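Local coordinates for VP2 (PDB 7L0Y), which self-assembles into the T=1 icosahedral capsid of human bocavirus 1, a shell of 60 capsid protein copies about 26 nm in diameter, at residues A283-P288 with G317-S322; W336-E341 with G347-N352; Q361-G366 with N372-I377; R472-L477 with Q507-K512. All blocks are in the same frame, centred on the assembly; numbering follows the deposited sequence.

Contact 1: residues A283-P288 with G317-S322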
loop_
_atom_site.group_PDB
_atom_site.type_symbol
_atom_site.label_atom_id
_atom_site.label_comp_id
_atom_site.label_asym_id
_atom_site.label_seq_id
_atom_site.Cartn_x
_atom_site.Cartn_y
_atom_site.Cartn_z
ATOM N N ALA A 283 73.060 62.955 -76.238
ATOM C CA ALA A 283 74.262 62.175 -76.483
ATOM C C ALA A 283 74.196 61.446 -77.818
ATOM O O ALA A 283 73.122 61.143 -78.336
ATOM C CB ALA A 283 74.480 61.175 -75.354
ATOM N N GLN A 284 75.371 61.167 -78.374
ATOM C CA GLN A 284 75.515 60.339 -79.562
ATOM C C GLN A 284 76.428 59.171 -79.236
ATOM O O GLN A 284 77.171 59.196 -78.255
ATOM C CB GLN A 284 76.082 61.123 -80.752
ATOM C CG GLN A 284 75.172 62.207 -81.261
ATOM C CD GLN A 284 75.343 63.510 -80.518
ATOM O OE1 GLN A 284 76.221 63.646 -79.670
ATOM N NE2 GLN A 284 74.484 64.473 -80.815
ATOM N N ARG A 285 76.361 58.134 -80.063
ATOM C CA ARG A 285 77.256 57.002 -79.877
ATOM C C ARG A 285 78.669 57.364 -80.308
ATOM O O ARG A 285 78.876 58.278 -81.107
ATOM C CB ARG A 285 76.766 55.791 -80.656
ATOM C CG ARG A 285 75.498 55.184 -80.125
ATOM C CD ARG A 285 75.217 53.922 -80.887
ATOM N NE ARG A 285 74.003 53.242 -80.468
ATOM C CZ ARG A 285 73.933 52.393 -79.450
ATOM N NH1 ARG A 285 75.008 52.121 -78.732
ATOM N NH2 ARG A 285 72.784 51.812 -79.156
ATOM N N VAL A 286 79.643 56.635 -79.772
ATOM C CA VAL A 286 81.057 56.930 -79.959
ATOM C C VAL A 286 81.745 55.692 -80.509
ATOM O O VAL A 286 81.360 54.567 -80.181
ATOM C CB VAL A 286 81.724 57.361 -78.638
ATOM C CG1 VAL A 286 83.203 57.615 -78.827
ATOM C CG2 VAL A 286 81.055 58.567 -78.059
ATOM N N GLY A 287 82.755 55.906 -81.347
ATOM C CA GLY A 287 83.775 54.915 -81.583
ATOM C C GLY A 287 83.328 53.763 -82.446
ATOM O O GLY A 287 82.170 53.670 -82.856
ATOM N N PRO A 288 84.255 52.853 -82.728
ATOM C CA PRO A 288 83.956 51.737 -83.623
ATOM C C PRO A 288 83.052 50.711 -82.963
ATOM O O PRO A 288 82.851 50.705 -81.749
ATOM C CB PRO A 288 85.336 51.148 -83.916
ATOM C CG PRO A 288 86.122 51.464 -82.698
ATOM C CD PRO A 288 85.638 52.803 -82.226
ATOM N N GLY A 317 77.328 51.092 -70.728
ATOM C CA GLY A 317 76.552 51.976 -71.566
ATOM C C GLY A 317 75.079 51.949 -71.218
ATOM O O GLY A 317 74.528 50.897 -70.886
ATOM N N PHE A 318 74.439 53.109 -71.311
ATOM C CA PHE A 318 73.018 53.242 -71.015
ATOM C C PHE A 318 72.293 53.398 -72.346
ATOM O O PHE A 318 72.355 54.442 -72.994
ATOM C CB PHE A 318 72.777 54.426 -70.091
ATOM C CG PHE A 318 71.345 54.624 -69.731
ATOM C CD1 PHE A 318 70.782 53.922 -68.686
ATOM C CD2 PHE A 318 70.556 55.498 -70.449
ATOM C CE1 PHE A 318 69.466 54.102 -68.356
ATOM C CE2 PHE A 318 69.241 55.675 -70.125
ATOM C CZ PHE A 318 68.695 54.978 -69.076
ATOM N N ASP A 319 71.601 52.346 -72.759
ATOM C CA ASP A 319 70.912 52.372 -74.035
ATOM C C ASP A 319 69.654 51.511 -73.977
ATOM O O ASP A 319 69.662 50.456 -73.349
ATOM C CB ASP A 319 71.861 51.884 -75.126
ATOM C CG ASP A 319 71.271 51.985 -76.502
ATOM O OD1 ASP A 319 71.068 53.123 -76.979
ATOM O OD2 ASP A 319 71.021 50.928 -77.119
ATOM N N PRO A 320 68.570 51.944 -74.638
ATOM C CA PRO A 320 68.387 53.232 -75.313
ATOM C C PRO A 320 68.184 54.391 -74.345
ATOM O O PRO A 320 67.518 54.242 -73.332
ATOM C CB PRO A 320 67.137 53.002 -76.158
ATOM C CG PRO A 320 66.371 51.993 -75.403
ATOM C CD PRO A 320 67.375 51.093 -74.753
ATOM N N PRO A 321 68.785 55.525 -74.649
ATOM C CA PRO A 321 68.671 56.691 -73.766
ATOM C C PRO A 321 67.330 57.409 -73.831
ATOM O O PRO A 321 66.928 58.065 -72.870
ATOM C CB PRO A 321 69.798 57.594 -74.264
ATOM C CG PRO A 321 69.894 57.272 -75.699
ATOM C CD PRO A 321 69.564 55.826 -75.859
ATOM N N SER A 322 66.637 57.288 -74.965
ATOM C CA SER A 322 65.602 58.258 -75.317
ATOM C C SER A 322 64.363 58.117 -74.444
ATOM O O SER A 322 63.547 59.040 -74.369
ATOM C CB SER A 322 65.237 58.117 -76.794
ATOM O OG SER A 322 64.686 56.846 -77.085
#
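Arg285 and Asp319 meet in a buried salt bridge that carries the whole contact between the loop 283-288 and the chain 317-322. NH2 of Arg285 lies 2.8 Å from OD2 of Asp319, and the second carboxylate oxygen, OD1, is also near, 3.1 Å from the same NH2. The pair is therefore held through one guanidinium nitrogen and not as a two-nitrogen fork, in keeping with the 64° between the planes of the two groups. OD2 still comes in at the edge of the guanidinium, near its plane. The reach is made by arginine: the backbones are far apart, 9.7 Å between CA of Arg285 and CA of Gly317, and the side chain spans the gap extended from CG to NE, while CG of Asp319, anti to its own backbone nitrogen (chi1 -175°), turns the carboxylate out to meet it.

OD2 has a second cationic partner, Arg248 of a second subunit, so one buried carboxylate is shared between two arginines of different chains, a setting that probably favours its ionised form. Arg285 is steadied in turn by Glu331, which accepts a hydrogen bond from its backbone N, and weakly by Thr293 at NH1. A cis peptide bond follows Asp319 and leads into Pro320 and Pro321. Both segments belong to the long insertion between strands 215-232 and 424-429 of the jelly roll, beside the two-stranded antiparallel sheet of 296-300 and 316-318: Phe318 bonds through its backbone to Phe296 and packs its ring on Phe296 and Val298, and Pro321 makes a backbone hydrogen bond to Leu280 at the end of strand 279-280.

Contact 2: residues W336-E341 with G347-N352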
loop_
_atom_site.group_PDB
_atom_site.type_symbol
_atom_site.label_atom_id
_atom_site.label_comp_id
_atom_site.label_asym_id
_atom_site.label_seq_id
_atom_site.Cartn_x
_atom_site.Cartn_y
_atom_site.Cartn_z
ATOM N N TRP A 336 67.598 44.728 -82.504
ATOM C CA TRP A 336 68.180 43.441 -82.159
ATOM C C TRP A 336 68.213 42.574 -83.405
ATOM O O TRP A 336 67.722 42.960 -84.463
ATOM C CB TRP A 336 67.397 42.762 -81.036
ATOM C CG TRP A 336 65.986 42.470 -81.389
ATOM C CD1 TRP A 336 65.495 41.308 -81.883
ATOM C CD2 TRP A 336 64.878 43.365 -81.292
ATOM N NE1 TRP A 336 64.151 41.414 -82.094
ATOM C CE2 TRP A 336 63.745 42.670 -81.738
ATOM C CE3 TRP A 336 64.734 44.683 -80.863
ATOM C CZ2 TRP A 336 62.486 43.247 -81.766
ATOM C CZ3 TRP A 336 63.493 45.254 -80.898
ATOM C CH2 TRP A 336 62.382 44.540 -81.343
ATOM N N TYR A 337 68.795 41.391 -83.261
ATOM C CA TYR A 337 68.748 40.367 -84.292
ATOM C C TYR A 337 67.804 39.260 -83.857
ATOM O O TYR A 337 67.737 38.929 -82.670
ATOM C CB TYR A 337 70.128 39.778 -84.587
ATOM C CG TYR A 337 71.099 40.745 -85.202
ATOM C CD1 TYR A 337 70.951 41.148 -86.513
ATOM C CD2 TYR A 337 72.206 41.190 -84.504
ATOM C CE1 TYR A 337 71.830 42.013 -87.089
ATOM C CE2 TYR A 337 73.108 42.046 -85.081
ATOM C CZ TYR A 337 72.912 42.458 -86.375
ATOM O OH TYR A 337 73.797 43.321 -86.964
ATOM N N GLN A 338 67.072 38.699 -84.817
ATOM C CA GLN A 338 66.249 37.531 -84.540
ATOM C C GLN A 338 67.067 36.271 -84.354
ATOM O O GLN A 338 66.615 35.348 -83.674
ATOM C CB GLN A 338 65.240 37.313 -85.662
ATOM C CG GLN A 338 64.062 38.241 -85.612
ATOM C CD GLN A 338 63.243 38.019 -84.370
ATOM O OE1 GLN A 338 63.033 36.885 -83.951
ATOM N NE2 GLN A 338 62.782 39.096 -83.766
ATOM N N THR A 339 68.252 36.211 -84.936
ATOM C CA THR A 339 69.041 34.998 -84.989
ATOM C C THR A 339 70.447 35.293 -84.497
ATOM O O THR A 339 70.982 36.373 -84.750
ATOM C CB THR A 339 69.072 34.454 -86.430
ATOM O OG1 THR A 339 67.742 34.106 -86.834
ATOM C CG2 THR A 339 69.952 33.235 -86.566
ATOM N N PRO A 340 71.056 34.362 -83.762
ATOM C CA PRO A 340 72.472 34.531 -83.407
ATOM C C PRO A 340 73.386 34.593 -84.612
ATOM O O PRO A 340 74.551 34.984 -84.478
ATOM C CB PRO A 340 72.754 33.310 -82.526
ATOM C CG PRO A 340 71.705 32.330 -82.888
ATOM C CD PRO A 340 70.490 33.142 -83.166
ATOM N N GLU A 341 72.896 34.210 -85.784
ATOM C CA GLU A 341 73.647 34.325 -87.023
ATOM C C GLU A 341 73.401 35.640 -87.745
ATOM O O GLU A 341 73.930 35.830 -88.844
ATOM C CB GLU A 341 73.306 33.151 -87.941
ATOM C CG GLU A 341 73.761 31.814 -87.393
ATOM C CD GLU A 341 73.327 30.652 -88.256
ATOM O OE1 GLU A 341 72.496 30.866 -89.162
ATOM O OE2 GLU A 341 73.820 29.526 -88.033
ATOM N N GLY A 347 68.790 40.481 -90.843
ATOM C CA GLY A 347 68.214 39.837 -89.683
ATOM C C GLY A 347 67.940 40.740 -88.507
ATOM O O GLY A 347 67.670 40.242 -87.414
ATOM N N ASN A 348 67.989 42.052 -88.697
ATOM C CA ASN A 348 67.835 43.013 -87.618
ATOM C C ASN A 348 66.436 43.606 -87.634
ATOM O O ASN A 348 65.861 43.825 -88.702
ATOM C CB ASN A 348 68.880 44.120 -87.728
ATOM C CG ASN A 348 68.853 44.801 -89.066
ATOM O OD1 ASN A 348 68.337 44.253 -90.034
ATOM N ND2 ASN A 348 69.389 46.006 -89.131
ATOM N N ILE A 349 65.894 43.865 -86.451
ATOM C CA ILE A 349 64.572 44.455 -86.303
ATOM C C ILE A 349 64.703 45.749 -85.527
ATOM O O ILE A 349 65.200 45.765 -84.397
ATOM C CB ILE A 349 63.584 43.495 -85.625
ATOM C CG1 ILE A 349 63.230 42.372 -86.593
ATOM C CG2 ILE A 349 62.346 44.234 -85.185
ATOM C CD1 ILE A 349 62.352 41.358 -86.025
ATOM N N ILE A 350 64.244 46.828 -86.138
ATOM C CA ILE A 350 64.271 48.155 -85.553
ATOM C C ILE A 350 62.885 48.452 -85.010
ATOM O O ILE A 350 61.888 48.290 -85.720
ATOM C CB ILE A 350 64.678 49.198 -86.601
ATOM C CG1 ILE A 350 66.018 48.822 -87.222
ATOM C CG2 ILE A 350 64.765 50.555 -85.964
ATOM C CD1 ILE A 350 66.381 49.642 -88.416
ATOM N N ALA A 351 62.813 48.882 -83.756
ATOM C CA ALA A 351 61.528 49.252 -83.188
ATOM C C ALA A 351 60.979 50.489 -83.883
ATOM O O ALA A 351 61.697 51.461 -84.123
ATOM C CB ALA A 351 61.657 49.498 -81.689
ATOM N N ASN A 352 59.700 50.450 -84.205
ATOM C CA ASN A 352 59.028 51.512 -84.930
ATOM C C ASN A 352 57.981 52.138 -84.032
ATOM O O ASN A 352 57.571 51.540 -83.032
ATOM C CB ASN A 352 58.380 50.988 -86.218
ATOM C CG ASN A 352 59.400 50.547 -87.239
ATOM O OD1 ASN A 352 59.297 49.464 -87.810
ATOM N ND2 ASN A 352 60.402 51.386 -87.472
#
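CG of Trp336 sits between the backbone N and carbonyl carbon (chi1 61°), which lays the indole over Ile349, whose CG2 is in turn anti to its backbone N and meets the ring at CZ2, 3.6 Å away. The two residues form the hydrogen-bonded pair of an antiparallel beta hairpin, strands 335-337 and 348-350. Trp336 N donates to Ile349 O and Ile349 N donates back to Trp336 O at 2.8 Å. The same Ile349 O lies over one face of the indole, 3.7 Å above its plane and offset toward the rim. Tyr337 and Asn348 make the adjoining non-hydrogen-bonded pair on the other face of the ribbon; CE1 of Tyr337 touches CB of Asn348, and the hydroxyl of Tyr337 is hydrogen-bonded to Gly344 O in the connecting turn. A third backbone bond, from Gln338 N to Gly347 O, lies just beyond the paired strands, where Gly347 adopts a positive phi of 86° suited to glycine. The hairpin belongs to the long insertion between jelly-roll strands, and Trp336 also meets the ring of Trp149 and packs on Arg247 of a second subunit. At the far end of Ile349, CD1 lies 3.6 Å from CG of Gln338.

Contact 3: residues Q361-G366 with N372-I377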
loop_
_atom_site.group_PDB
_atom_site.type_symbol
_atom_site.label_atom_id
_atom_site.label_comp_id
_atom_site.label_asym_id
_atom_site.label_seq_id
_atom_site.Cartn_x
_atom_site.Cartn_y
_atom_site.Cartn_z
ATOM N N GLN A 361 57.114 61.193 -77.461
ATOM C CA GLN A 361 56.841 62.523 -76.951
ATOM C C GLN A 361 58.016 63.448 -77.236
ATOM O O GLN A 361 59.160 63.009 -77.364
ATOM C CB GLN A 361 56.572 62.451 -75.452
ATOM C CG GLN A 361 55.457 61.499 -75.073
ATOM C CD GLN A 361 55.218 61.449 -73.585
ATOM O OE1 GLN A 361 56.056 61.876 -72.798
ATOM N NE2 GLN A 361 54.084 60.899 -73.187
ATOM N N LEU A 362 57.729 64.740 -77.344
ATOM C CA LEU A 362 58.775 65.735 -77.521
ATOM C C LEU A 362 58.449 66.977 -76.713
ATOM O O LEU A 362 57.287 67.265 -76.431
ATOM C CB LEU A 362 58.967 66.116 -78.990
ATOM C CG LEU A 362 59.560 65.060 -79.916
ATOM C CD1 LEU A 362 59.539 65.560 -81.336
ATOM C CD2 LEU A 362 60.974 64.721 -79.490
ATOM N N LEU A 363 59.490 67.710 -76.340
ATOM C CA LEU A 363 59.346 68.966 -75.626
ATOM C C LEU A 363 60.063 70.051 -76.411
ATOM O O LEU A 363 61.192 69.849 -76.862
ATOM C CB LEU A 363 59.903 68.864 -74.204
ATOM C CG LEU A 363 59.727 70.101 -73.325
ATOM C CD1 LEU A 363 58.253 70.404 -73.150
ATOM C CD2 LEU A 363 60.378 69.903 -71.977
ATOM N N TYR A 364 59.401 71.186 -76.592
ATOM C CA TYR A 364 59.958 72.311 -77.336
ATOM C C TYR A 364 59.998 73.539 -76.447
ATOM O O TYR A 364 58.983 73.934 -75.870
ATOM C CB TYR A 364 59.173 72.563 -78.618
ATOM C CG TYR A 364 59.490 71.522 -79.641
ATOM C CD1 TYR A 364 60.497 71.727 -80.562
ATOM C CD2 TYR A 364 58.846 70.299 -79.634
ATOM C CE1 TYR A 364 60.818 70.773 -81.474
ATOM C CE2 TYR A 364 59.167 69.335 -80.543
ATOM C CZ TYR A 364 60.156 69.577 -81.461
ATOM O OH TYR A 364 60.491 68.616 -82.382
ATOM N N LYS A 365 61.184 74.117 -76.331
ATOM C CA LYS A 365 61.384 75.305 -75.523
ATOM C C LYS A 365 61.218 76.544 -76.383
ATOM O O LYS A 365 61.951 76.750 -77.352
ATOM C CB LYS A 365 62.777 75.286 -74.902
ATOM C CG LYS A 365 63.083 76.458 -74.013
ATOM C CD LYS A 365 64.521 76.431 -73.537
ATOM C CE LYS A 365 64.783 75.276 -72.606
ATOM N NZ LYS A 365 63.995 75.400 -71.358
ATOM N N GLY A 366 60.233 77.355 -76.046
ATOM C CA GLY A 366 60.118 78.639 -76.689
ATOM C C GLY A 366 61.179 79.630 -76.265
ATOM O O GLY A 366 61.373 79.883 -75.077
ATOM N N ASN A 372 62.383 75.402 -79.926
ATOM C CA ASN A 372 63.514 74.522 -80.155
ATOM C C ASN A 372 63.351 73.268 -79.318
ATOM O O ASN A 372 62.846 73.322 -78.196
ATOM C CB ASN A 372 64.826 75.215 -79.820
ATOM C CG ASN A 372 65.105 76.383 -80.730
ATOM O OD1 ASN A 372 65.392 77.484 -80.274
ATOM N ND2 ASN A 372 65.022 76.148 -82.030
ATOM N N LEU A 373 63.781 72.142 -79.874
ATOM C CA LEU A 373 63.655 70.869 -79.182
ATOM C C LEU A 373 64.542 70.845 -77.947
ATOM O O LEU A 373 65.725 71.187 -78.007
ATOM C CB LEU A 373 64.016 69.727 -80.129
ATOM C CG LEU A 373 63.794 68.290 -79.668
ATOM C CD1 LEU A 373 63.350 67.453 -80.836
ATOM C CD2 LEU A 373 65.067 67.711 -79.091
ATOM N N VAL A 374 63.959 70.456 -76.821
ATOM C CA VAL A 374 64.701 70.269 -75.583
ATOM C C VAL A 374 65.369 68.903 -75.647
ATOM O O VAL A 374 64.690 67.877 -75.742
ATOM C CB VAL A 374 63.778 70.375 -74.361
ATOM C CG1 VAL A 374 64.550 70.094 -73.084
ATOM C CG2 VAL A 374 63.124 71.736 -74.311
ATOM N N GLY A 375 66.701 68.891 -75.604
ATOM C CA GLY A 375 67.418 67.636 -75.762
ATOM C C GLY A 375 67.240 66.699 -74.585
ATOM O O GLY A 375 66.765 65.572 -74.738
ATOM N N ASP A 376 67.607 67.153 -73.393
ATOM C CA ASP A 376 67.526 66.337 -72.192
ATOM C C ASP A 376 66.346 66.791 -71.361
ATOM O O ASP A 376 66.375 67.871 -70.768
ATOM C CB ASP A 376 68.802 66.425 -71.360
ATOM C CG ASP A 376 69.955 65.707 -71.997
ATOM O OD1 ASP A 376 69.717 64.895 -72.911
ATOM O OD2 ASP A 376 71.104 65.956 -71.581
ATOM N N ILE A 377 65.316 65.970 -71.318
ATOM C CA ILE A 377 64.205 66.174 -70.412
ATOM C C ILE A 377 64.355 65.172 -69.284
ATOM O O ILE A 377 64.374 63.957 -69.504
ATOM C CB ILE A 377 62.848 66.062 -71.116
ATOM C CG1 ILE A 377 61.733 66.111 -70.083
ATOM C CG2 ILE A 377 62.769 64.841 -71.968
ATOM C CD1 ILE A 377 60.407 66.373 -70.667
#
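Leu363 with Val374 and Lys365 with Asn372 form three backbone hydrogen bonds that join strand 361-366 to strand 371-373 as a beta hairpin, with 376-377 following the second strand. Val374 N donates to Leu363 O over 2.8 Å in a nearly straight bond (176° at the hydrogen). Lys365 and Asn372 exchange both bonds of a hydrogen-bonded pair: Lys365 N points at Asn372 O within its carbonyl plane, whereas Asn372 N reaches Lys365 O, 2.9 Å away, from above the plane of the Lys365 carbonyl. Two oxygens also receive CA-H...O contacts, Leu363 O from Leu373 CA and Asn372 O from Tyr364 CA.

The side chains divide over two faces. On one, CE1 of Tyr364 packs at 3.6 Å on CB of Leu373, whose CD1 also reaches CD2 of Leu362. On the other, Leu363 and Val374 lie side by side, CG to CG2 at 3.9 Å, and CD2 of Leu363 touches CD1 of Ile377, the two side chains crossing at about a right angle; CG2 of Val374 continues to CB of Lys365.

Gln361 has OE1 bonded to Gly277 N and NE2 to Val384 O. Lys365, bent at its last two torsions, turns NZ to Asp376 of a third subunit in an intersubunit salt bridge, and Asp376 of this chain receives Lys365 of a second. The hairpin meets part of its backbone polarity itself and the rest through neighbouring loops and an antiparallel strand of the third subunit, while the charges of Lys365 and Asp376 are paired between subunits in a cyclic exchange, as expected round a rotation axis, probably the threefold.

Contact 4: residues R472-L477 with Q507-K512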
loop_
_atom_site.group_PDB
_atom_site.type_symbol
_atom_site.label_atom_id
_atom_site.label_comp_id
_atom_site.label_asym_id
_atom_site.label_seq_id
_atom_site.Cartn_x
_atom_site.Cartn_y
_atom_site.Cartn_z
ATOM N N ARG A 472 42.387 48.825 -84.750
ATOM C CA ARG A 472 43.504 48.104 -85.342
ATOM C C ARG A 472 43.775 46.795 -84.611
ATOM O O ARG A 472 43.706 46.723 -83.385
ATOM C CB ARG A 472 44.749 48.975 -85.302
ATOM C CG ARG A 472 45.959 48.312 -85.847
ATOM C CD ARG A 472 47.145 49.200 -85.729
ATOM N NE ARG A 472 48.329 48.562 -86.271
ATOM C CZ ARG A 472 49.495 49.173 -86.417
ATOM N NH1 ARG A 472 50.528 48.516 -86.922
ATOM N NH2 ARG A 472 49.625 50.439 -86.052
ATOM N N ARG A 473 44.102 45.757 -85.374
ATOM C CA ARG A 473 44.447 44.454 -84.833
ATOM C C ARG A 473 45.696 43.934 -85.526
ATOM O O ARG A 473 46.098 44.434 -86.575
ATOM C CB ARG A 473 43.295 43.459 -84.999
ATOM C CG ARG A 473 42.045 43.856 -84.263
ATOM C CD ARG A 473 42.253 43.684 -82.793
ATOM N NE ARG A 473 41.128 44.158 -82.009
ATOM C CZ ARG A 473 41.035 45.393 -81.529
ATOM N NH1 ARG A 473 41.996 46.266 -81.766
ATOM N NH2 ARG A 473 39.986 45.752 -80.811
ATOM N N HIS A 474 46.323 42.932 -84.924
ATOM C CA HIS A 474 47.412 42.232 -85.590
ATOM C C HIS A 474 46.858 41.168 -86.517
ATOM O O HIS A 474 45.992 40.384 -86.131
ATOM C CB HIS A 474 48.365 41.599 -84.585
ATOM C CG HIS A 474 49.133 42.593 -83.780
ATOM N ND1 HIS A 474 50.021 43.476 -84.352
ATOM C CD2 HIS A 474 49.180 42.820 -82.449
ATOM C CE1 HIS A 474 50.560 44.223 -83.409
ATOM N NE2 HIS A 474 50.069 43.843 -82.245
ATOM N N THR A 475 47.364 41.141 -87.739
ATOM C CA THR A 475 46.874 40.234 -88.757
ATOM C C THR A 475 48.041 39.603 -89.497
ATOM O O THR A 475 49.113 40.196 -89.628
ATOM C CB THR A 475 45.943 40.959 -89.736
ATOM O OG1 THR A 475 45.428 40.027 -90.690
ATOM C CG2 THR A 475 46.664 42.081 -90.447
ATOM N N ALA A 476 47.824 38.375 -89.963
ATOM C CA ALA A 476 48.821 37.699 -90.779
ATOM C C ALA A 476 49.091 38.426 -92.085
ATOM O O ALA A 476 50.117 38.173 -92.717
ATOM C CB ALA A 476 48.375 36.275 -91.077
ATOM N N LEU A 477 48.199 39.319 -92.508
ATOM C CA LEU A 477 48.413 40.019 -93.763
ATOM C C LEU A 477 49.576 40.994 -93.687
ATOM O O LEU A 477 50.031 41.476 -94.730
ATOM C CB LEU A 477 47.140 40.741 -94.183
ATOM C CG LEU A 477 45.961 39.814 -94.477
ATOM C CD1 LEU A 477 44.732 40.614 -94.839
ATOM C CD2 LEU A 477 46.301 38.822 -95.570
ATOM N N GLN A 507 55.686 42.689 -87.427
ATOM C CA GLN A 507 55.510 41.246 -87.500
ATOM C C GLN A 507 55.782 40.594 -86.157
ATOM O O GLN A 507 55.314 39.481 -85.899
ATOM C CB GLN A 507 56.418 40.666 -88.573
ATOM C CG GLN A 507 56.059 41.125 -89.954
ATOM C CD GLN A 507 57.038 40.654 -90.987
ATOM O OE1 GLN A 507 58.172 40.318 -90.674
ATOM N NE2 GLN A 507 56.616 40.656 -92.233
ATOM N N CYS A 508 56.525 41.272 -85.289
ATOM C CA CYS A 508 56.704 40.812 -83.925
ATOM C C CYS A 508 55.496 41.095 -83.051
ATOM O O CYS A 508 55.462 40.631 -81.908
ATOM C CB CYS A 508 57.947 41.455 -83.329
ATOM S SG CYS A 508 59.478 40.958 -84.116
ATOM N N MET A 509 54.509 41.827 -83.562
ATOM C CA MET A 509 53.240 42.088 -82.900
ATOM C C MET A 509 53.446 42.770 -81.556
ATOM O O MET A 509 53.227 42.159 -80.506
ATOM C CB MET A 509 52.469 40.786 -82.732
ATOM C CG MET A 509 52.048 40.171 -84.035
ATOM S SD MET A 509 51.259 38.578 -83.810
ATOM C CE MET A 509 52.690 37.551 -83.485
ATOM N N PRO A 510 53.864 44.032 -81.545
ATOM C CA PRO A 510 54.032 44.739 -80.277
ATOM C C PRO A 510 52.697 45.004 -79.604
ATOM O O PRO A 510 51.630 44.880 -80.201
ATOM C CB PRO A 510 54.714 46.041 -80.693
ATOM C CG PRO A 510 54.279 46.239 -82.079
ATOM C CD PRO A 510 54.181 44.893 -82.692
ATOM N N VAL A 511 52.767 45.357 -78.327
ATOM C CA VAL A 511 51.569 45.718 -77.587
ATOM C C VAL A 511 51.291 47.202 -77.777
ATOM O O VAL A 511 52.050 47.908 -78.448
ATOM C CB VAL A 511 51.702 45.371 -76.095
ATOM C CG1 VAL A 511 51.830 43.879 -75.911
ATOM C CG2 VAL A 511 52.888 46.090 -75.484
ATOM N N LYS A 512 50.185 47.669 -77.205
ATOM C CA LYS A 512 49.814 49.081 -77.165
ATOM C C LYS A 512 49.640 49.683 -78.551
ATOM O O LYS A 512 49.682 50.903 -78.715
ATOM C CB LYS A 512 50.853 49.882 -76.391
ATOM C CG LYS A 512 51.005 49.437 -74.988
ATOM C CD LYS A 512 52.130 50.171 -74.342
ATOM C CE LYS A 512 52.280 49.714 -72.928
ATOM N NZ LYS A 512 53.371 50.424 -72.269
#
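His474 gives up more surface than any other residue here, set against Met509 and Pro510, and all three are buried. At the ring edge, NE2 donates to Pro510 O over 2.8 Å; the oxygen lies close to the ring plane, and the nitrogen approaches within the carbonyl plane. Over one face sits Met509, with CB 3.8 Å from the ring centroid and only 3° off the normal, a CH-pi contact, while CA stands 3.4 Å above the plane toward the rim. SD lies oblique to the ring, 5.1 Å from its centroid. Met509 has a positive phi (58°), a backbone turn that probably helps to place CB over the imidazole and the next carbonyl at its edge. Pro510 adds CD, packed near CE1 of His474. The backbone of His474 is bonded by Asn93 and Gln89 of helix 85-94, and Trp88 holds Met509 O, so the helix positions both sides. Arg472 and Arg473, just before His474, close the nuclear localization signal, and Arg473 packs on His474 of a fourth subunit. As donor, NE2 carries a proton here; at pH 2.6 the ring may well be protonated on both nitrogens, which would probably strengthen its bond to the carbonyl.

In the fold
Along the chain the four contacts come in series, none nested in or crossing another. Contact 1 closes a loop of 28 residues that holds strand 296-300; contacts 2 and 3 each close a short hairpin turn of five. All three lie in the long insertion between strands 215-232 and 424-429 of the jelly roll, and all touch the second subunit. Contact 4 closes a 29-residue loop after strand 446-462, against helix 85-94. Contacts 1 and 3 approach to about 5 Å between nearest atoms without touching. Only contacts 2 and 4 meet: CD1 of Ile349 packs 3.5 Å from SG of Cys508, joining the insertion to the C-terminal region.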